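Local coordinates for protein purine nucleosidase, (IunH-1) (Sulfolobus solfataricus, PDB 3T8J) that belongs to the nucleoside hydrolase family of enzymes and binds a sodium ion near the ends of its parallel strands, at residues P123-A128 against W166-A171. Numbering follows the deposited sequence.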
ATOM      1  N   PRO A 123     -19.170  10.847   9.476  1.00 16.55           N
ATOM      2  CA  PRO A 123     -17.955  10.052   9.728  1.00 16.90           C
ATOM      3  C   PRO A 123     -18.018   9.305  11.085  1.00 16.47           C
ATOM      4  O   PRO A 123     -18.642   9.777  12.024  1.00 16.92           O
ATOM      5  CB  PRO A 123     -16.837  11.092   9.663  1.00 17.08           C
ATOM      6  CG  PRO A 123     -17.380  12.150   8.744  1.00 17.21           C
ATOM      7  CD  PRO A 123     -18.826  12.235   9.132  1.00 16.43           C
ATOM      8  N   LEU A 124     -17.381   8.139  11.171  1.00 16.47           N
ATOM      9  CA  LEU A 124     -17.640   7.192  12.249  1.00 17.10           C
ATOM     10  C   LEU A 124     -16.704   7.292  13.480  1.00 16.49           C
ATOM     11  O   LEU A 124     -16.668   6.424  14.365  1.00 16.97           O
ATOM     12  CB  LEU A 124     -17.651   5.776  11.651  1.00 17.05           C
ATOM     13  CG  LEU A 124     -18.846   5.456  10.736  1.00 18.70           C
ATOM     14  CD1 LEU A 124     -18.606   4.173   9.892  1.00 19.22           C
ATOM     15  CD2 LEU A 124     -20.135   5.266  11.509  1.00 20.17           C
ATOM     16  N   THR A 125     -15.979   8.399  13.569  1.00 16.24           N
ATOM     17  CA  THR A 125     -14.956   8.582  14.593  1.00 16.51           C
ATOM     18  C   THR A 125     -15.476   8.422  16.034  1.00 16.94           C
ATOM     19  O   THR A 125     -14.800   7.809  16.851  1.00 17.89           O
ATOM     20  CB  THR A 125     -14.228   9.948  14.390  1.00 16.73           C
ATOM     21  OG1 THR A 125     -13.939  10.110  12.995  1.00 16.36           O
ATOM     22  CG2 THR A 125     -12.942   9.969  15.204  1.00 17.88           C
ATOM     23  N   ASN A 126     -16.629   9.009  16.366  1.00 17.38           N
ATOM     24  CA  ASN A 126     -17.133   8.926  17.747  1.00 17.51           C
ATOM     25  C   ASN A 126     -17.534   7.508  18.119  1.00 17.47           C
ATOM     26  O   ASN A 126     -17.274   7.068  19.240  1.00 19.07           O
ATOM     27  CB  ASN A 126     -18.324   9.855  17.982  1.00 18.37           C
ATOM     28  CG  ASN A 126     -17.941  11.306  17.979  1.00 19.39           C
ATOM     29  OD1 ASN A 126     -16.840  11.652  18.358  1.00 20.73           O
ATOM     30  ND2 ASN A 126     -18.879  12.168  17.567  1.00 20.45           N
ATOM     31  N   LEU A 127     -18.204   6.809  17.188  1.00 16.99           N
ATOM     32  CA  LEU A 127     -18.621   5.415  17.489  1.00 17.69           C
ATOM     33  C   LEU A 127     -17.397   4.531  17.628  1.00 18.12           C
ATOM     34  O   LEU A 127     -17.381   3.620  18.485  1.00 18.51           O
ATOM     35  CB  LEU A 127     -19.610   4.890  16.446  1.00 17.34           C
ATOM     36  CG  LEU A 127     -20.175   3.482  16.676  1.00 18.15           C
ATOM     37  CD1 LEU A 127     -20.969   3.448  17.965  1.00 18.78           C
ATOM     38  CD2 LEU A 127     -21.066   3.081  15.495  1.00 20.00           C
ATOM     39  N   ALA A 128     -16.385   4.708  16.782  1.00 17.62           N
ATOM     40  CA  ALA A 128     -15.148   3.954  16.902  1.00 17.37           C
ATOM     41  C   ALA A 128     -14.465   4.197  18.238  1.00 18.15           C
ATOM     42  O   ALA A 128     -14.036   3.240  18.884  1.00 19.41           O
ATOM     43  CB  ALA A 128     -14.181   4.269  15.736  1.00 17.23           C
ATOM     44  N   TRP A 166     -14.710   8.018   3.689  1.00 16.75           N
ATOM     45  CA  TRP A 166     -13.418   8.591   3.301  1.00 16.45           C
ATOM     46  C   TRP A 166     -12.797   9.501   4.410  1.00 15.87           C
ATOM     47  O   TRP A 166     -11.578   9.497   4.604  1.00 15.85           O
ATOM     48  CB  TRP A 166     -13.595   9.409   1.994  1.00 17.10           C
ATOM     49  CG  TRP A 166     -12.348  10.080   1.526  1.00 16.65           C
ATOM     50  CD1 TRP A 166     -11.384   9.579   0.675  1.00 17.43           C
ATOM     51  CD2 TRP A 166     -11.917  11.406   1.866  1.00 18.38           C
ATOM     52  NE1 TRP A 166     -10.371  10.494   0.494  1.00 19.96           N
ATOM     53  CE2 TRP A 166     -10.674  11.622   1.225  1.00 19.36           C
ATOM     54  CE3 TRP A 166     -12.448  12.424   2.678  1.00 19.00           C
ATOM     55  CZ2 TRP A 166      -9.972  12.814   1.355  1.00 21.17           C
ATOM     56  CZ3 TRP A 166     -11.743  13.602   2.796  1.00 20.88           C
ATOM     57  CH2 TRP A 166     -10.517  13.784   2.144  1.00 20.68           C
ATOM     58  N   VAL A 167     -13.617  10.282   5.101  1.00 16.12           N
ATOM     59  CA  VAL A 167     -13.102  11.235   6.126  1.00 16.74           C
ATOM     60  C   VAL A 167     -12.289  10.502   7.183  1.00 16.69           C
ATOM     61  O   VAL A 167     -11.189  10.917   7.562  1.00 16.95           O
ATOM     62  CB  VAL A 167     -14.222  12.066   6.750  1.00 16.61           C
ATOM     63  CG1 VAL A 167     -13.782  12.716   8.083  1.00 18.54           C
ATOM     64  CG2 VAL A 167     -14.728  13.154   5.756  1.00 19.09           C
ATOM     65  N   ASP A 168     -12.831   9.357   7.620  1.00 16.05           N
ATOM     66  CA  ASP A 168     -12.177   8.548   8.651  1.00 15.33           C
ATOM     67  C   ASP A 168     -12.344   7.066   8.352  1.00 15.86           C
ATOM     68  O   ASP A 168     -13.198   6.406   8.934  1.00 16.50           O
ATOM     69  CB  ASP A 168     -12.613   8.918  10.065  1.00 15.84           C
ATOM     70  CG  ASP A 168     -11.668   8.363  11.128  1.00 16.57           C
ATOM     71  OD1 ASP A 168     -10.828   7.494  10.792  1.00 16.83           O
ATOM     72  OD2 ASP A 168     -11.746   8.788  12.309  1.00 17.32           O
ATOM     73  N   PRO A 169     -11.506   6.561   7.441  1.00 15.87           N
ATOM     74  CA  PRO A 169     -11.694   5.146   7.040  1.00 16.72           C
ATOM     75  C   PRO A 169     -11.178   4.196   8.085  1.00 17.52           C
ATOM     76  O   PRO A 169     -11.590   3.031   8.116  1.00 17.89           O
ATOM     77  CB  PRO A 169     -10.911   5.053   5.734  1.00 17.41           C
ATOM     78  CG  PRO A 169      -9.851   6.086   5.865  1.00 18.14           C
ATOM     79  CD  PRO A 169     -10.449   7.229   6.656  1.00 16.50           C
ATOM     80  N   ASP A 170     -10.295   4.678   8.962  1.00 17.00           N
ATOM     81  CA  ASP A 170      -9.835   3.860  10.099  1.00 18.09           C
ATOM     82  C   ASP A 170     -10.982   3.634  11.075  1.00 17.52           C
ATOM     83  O   ASP A 170     -11.250   2.503  11.509  1.00 17.80           O
ATOM     84  CB  ASP A 170      -8.628   4.557  10.730  1.00 18.40           C
ATOM     85  CG  ASP A 170      -7.512   4.703   9.724  1.00 20.00           C
ATOM     86  OD1 ASP A 170      -6.918   3.685   9.343  1.00 21.30           O
ATOM     87  OD2 ASP A 170      -7.280   5.836   9.228  1.00 19.86           O
ATOM     88  N   ALA A 171     -11.687   4.704  11.429  1.00 17.35           N
ATOM     89  CA  ALA A 171     -12.880   4.589  12.260  1.00 16.83           C
ATOM     90  C   ALA A 171     -13.909   3.654  11.603  1.00 17.37           C
ATOM     91  O   ALA A 171     -14.514   2.818  12.294  1.00 17.10           O
ATOM     92  CB  ALA A 171     -13.512   5.997  12.553  1.00 17.74           C
TER
HETATM   93  O   HOH W   1     -15.920   7.157   8.857  1.00 12.75           O
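T125 and D168 make the polar part of this buried contact. OG1 of T125 lies 2.7 Å from OD2 of D168, and the two side chains meet at about a right angle. This hydroxyl has two carboxylates within reach, D168 and E35. CG of D168 is anti to the backbone N (chi1 -164°), which brings the carboxylate across to the threonine. The two carboxylate oxygens of D168 do different work. The backbone N of L68 donates to OD2. OD1 caps the helix that starts after D168: it accepts from N of A171 at 3.0 Å. That bond is nearly straight (171°), but the donor stands above the carboxylate plane. D168 is thus the N-cap of helix 169-177.

In the nucleoside hydrolase fold, helix 125-133 follows strand 116-120; helices 163-167 and 169-177 come after the neighbouring parallel strand 141-147. The contact joins the start of helix 125-133 and the residues just before it to the junction of helices 163-167 and 169-177. P123 directly follows the sodium ligands I121 and S122, and its side chain is about 5 Å from the ion.

One water bridges the backbones. It accepts from L124 N at 2.9 Å. It donates to D168 O at 2.8 Å.

The rest is van der Waals packing. CB of A171 packs against CB of A128 at 3.7 Å and also meets the L124-T125 peptide. CG of P123 touches CG1 of V167 at 3.7 Å.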